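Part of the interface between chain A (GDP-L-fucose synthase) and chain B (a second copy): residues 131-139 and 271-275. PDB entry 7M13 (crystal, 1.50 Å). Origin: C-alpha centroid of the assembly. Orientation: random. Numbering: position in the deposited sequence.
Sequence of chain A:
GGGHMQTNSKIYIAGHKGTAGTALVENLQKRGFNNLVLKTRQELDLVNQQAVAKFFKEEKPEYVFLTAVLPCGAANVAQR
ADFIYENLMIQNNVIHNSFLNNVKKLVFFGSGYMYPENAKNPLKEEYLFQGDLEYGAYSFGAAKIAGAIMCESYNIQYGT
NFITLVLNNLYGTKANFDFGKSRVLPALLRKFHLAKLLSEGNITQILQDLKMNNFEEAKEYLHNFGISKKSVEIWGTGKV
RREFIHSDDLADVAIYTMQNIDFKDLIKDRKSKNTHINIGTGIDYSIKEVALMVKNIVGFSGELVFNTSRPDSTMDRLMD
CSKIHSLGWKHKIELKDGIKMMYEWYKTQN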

# COMPACT_ATOMS: atom_id res chain seq x y z
N GLY A 131 -4.92 -7.98 -11.20
CA GLY A 131 -4.80 -7.04 -12.31
C GLY A 131 -4.67 -5.61 -11.86
O GLY A 131 -4.88 -5.31 -10.67
N ASP A 132 -4.33 -4.73 -12.79
CA ASP A 132 -3.98 -3.36 -12.34
C ASP A 132 -5.24 -2.55 -12.04
O ASP A 132 -6.39 -2.90 -12.42
CB ASP A 132 -2.98 -2.65 -13.26
CG ASP A 132 -1.99 -1.75 -12.50
OD1 ASP A 132 -0.89 -1.58 -12.98
OD2 ASP A 132 -2.35 -1.20 -11.47
N LEU A 133 -5.01 -1.55 -11.20
CA LEU A 133 -6.06 -0.63 -10.75
C LEU A 133 -6.31 0.43 -11.81
O LEU A 133 -5.48 0.63 -12.71
CB LEU A 133 -5.61 0.03 -9.45
CG LEU A 133 -5.19 -0.94 -8.35
CD1 LEU A 133 -4.89 -0.10 -7.12
CD2 LEU A 133 -6.27 -1.97 -8.06
N GLU A 134 -7.46 1.05 -11.71
CA GLU A 134 -7.84 2.19 -12.59
C GLU A 134 -6.86 3.33 -12.38
O GLU A 134 -6.44 3.58 -11.24
CB GLU A 134 -9.27 2.59 -12.30
CG GLU A 134 -9.80 3.67 -13.26
CD GLU A 134 -9.52 5.11 -12.85
OE1 GLU A 134 -9.31 5.95 -13.78
OE2 GLU A 134 -9.52 5.40 -11.63
N TYR A 135 -6.49 4.04 -13.44
CA TYR A 135 -5.37 4.99 -13.39
C TYR A 135 -5.62 6.14 -12.42
O TYR A 135 -4.72 6.47 -11.60
CB TYR A 135 -5.04 5.54 -14.79
CG TYR A 135 -3.77 6.35 -14.80
CD1 TYR A 135 -2.55 5.72 -14.94
CD2 TYR A 135 -3.80 7.71 -14.54
CE1 TYR A 135 -1.36 6.42 -14.85
CE2 TYR A 135 -2.61 8.43 -14.43
CZ TYR A 135 -1.41 7.78 -14.59
OH TYR A 135 -0.24 8.49 -14.48
N GLY A 136 -6.76 6.84 -12.52
CA GLY A 136 -7.00 8.01 -11.66
C GLY A 136 -6.96 7.69 -10.19
O GLY A 136 -6.49 8.51 -9.39
N ALA A 137 -7.45 6.50 -9.83
CA ALA A 137 -7.57 6.14 -8.40
C ALA A 137 -6.46 5.16 -8.01
O ALA A 137 -6.54 4.54 -6.94
CB ALA A 137 -8.93 5.51 -8.13
N TYR A 138 -5.43 5.04 -8.83
CA TYR A 138 -4.37 4.02 -8.58
C TYR A 138 -3.73 4.18 -7.20
O TYR A 138 -3.53 3.16 -6.50
CB TYR A 138 -3.34 4.20 -9.70
CG TYR A 138 -2.11 3.34 -9.63
CD1 TYR A 138 -2.14 2.02 -10.02
CD2 TYR A 138 -0.87 3.89 -9.32
CE1 TYR A 138 -0.98 1.25 -10.06
CE2 TYR A 138 0.29 3.14 -9.35
CZ TYR A 138 0.23 1.81 -9.71
OH TYR A 138 1.37 1.05 -9.77
N SER A 139 -3.29 5.37 -6.85
CA SER A 139 -2.57 5.57 -5.57
C SER A 139 -3.54 5.50 -4.39
O SER A 139 -3.14 4.95 -3.36
CB SER A 139 -1.79 6.87 -5.57
OG SER A 139 -2.65 7.98 -5.64
N LYS B 271 4.50 4.83 -20.44
CA LYS B 271 3.34 5.24 -19.61
C LYS B 271 3.85 5.83 -18.28
O LYS B 271 4.98 5.46 -17.86
CB LYS B 271 2.40 4.04 -19.43
CG LYS B 271 1.72 3.56 -20.71
CD LYS B 271 1.41 2.07 -20.72
CE LYS B 271 0.47 1.64 -19.62
NZ LYS B 271 -0.23 0.38 -19.97
N SER B 272 3.08 6.75 -17.67
CA SER B 272 3.32 7.33 -16.32
C SER B 272 2.78 6.36 -15.27
O SER B 272 1.94 6.72 -14.47
CB SER B 272 2.73 8.69 -16.21
OG SER B 272 3.52 9.60 -16.99
N LYS B 273 3.25 5.12 -15.34
CA LYS B 273 2.94 4.03 -14.40
C LYS B 273 4.08 3.04 -14.55
O LYS B 273 4.70 3.00 -15.63
CB LYS B 273 1.62 3.32 -14.72
CG LYS B 273 1.12 2.38 -13.65
CD LYS B 273 -0.28 1.84 -13.96
CE LYS B 273 -0.29 0.85 -15.10
NZ LYS B 273 -1.56 0.08 -15.13
N ASN B 274 4.35 2.24 -13.52
CA ASN B 274 5.42 1.23 -13.54
C ASN B 274 6.73 1.92 -13.90
O ASN B 274 7.52 1.41 -14.74
CB ASN B 274 5.06 0.09 -14.48
CG ASN B 274 3.84 -0.67 -13.99
OD1 ASN B 274 3.70 -0.94 -12.80
ND2 ASN B 274 2.96 -1.05 -14.90
N THR B 275 7.00 3.04 -13.25
CA THR B 275 8.25 3.81 -13.44
C THR B 275 9.37 3.38 -12.52
O THR B 275 10.44 4.02 -12.56
CB THR B 275 8.00 5.30 -13.35
OG1 THR B 275 7.45 5.63 -12.07
CG2 THR B 275 7.11 5.79 -14.46
O HOH W 1 1.18 -0.98 -11.61
O HOH W 2 0.97 -3.10 -14.17
O HOH W 3 3.48 2.56 -10.83

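The two stretches bury 275 Å² between them, and K273(B), which gives up the largest share, lies across three side chains of chain A. At the start of the chain A segment, G131(A) makes no contact with the chain B stretch, but its backbone angles (127/169) call for glycine by themselves. D132(A) follows, its CA-to-CB bond directed toward the chain B stretch. Its OD1 lies 2.8 Å from K273(B) NZ, forming a salt bridge whose hydrogen-bond geometry is weak, while OD2 accepts the backbone N of L133(A) at 2.7 Å, which steadies the carboxylate. Water 2 lies 2.7 Å from D132(A) OD1 and accepts from N274(B) ND2 at 2.9 Å.

L133(A) and E134(A) make no contact with the chain B stretch. E134(A) instead braces the turn that follows: its OE1 and OE2 accept the backbone N atoms of G136(A) and A137(A), respectively, each at 3.0 Å. In this type I turn, Y138(A) N donates to Y135(A) O at 3.2 Å, and the two tyrosines at its ends both reach K273(B).

The CA-to-CB bond of Y135(A) points sideways, yet the t rotamer and the length of the side chain bring its hydroxyl across the interface, where OH donates to S272(B) O at 2.8 Å. K273(B) CB lies near the ring plane, 4.3 Å from Y135(A) CE1.

Beyond G136(A) and A137(A), which make no contact with the chain B stretch, Y138(A) begins the helix, its CA-to-CB bond directed toward the chain B stretch. K273(B) CD packs over one face of its ring, 4.0 Å from Y138(A) CE1, so the lysine's aliphatic chain covers an aromatic surface while its amine reaches the aspartate. Y138(A) OH meets N274(B) through water: water 1 lies 2.7 Å from this OH and 2.8 Å from N274(B) OD1, and water 3 lies 2.8 Å from both this OH and N274(B) N.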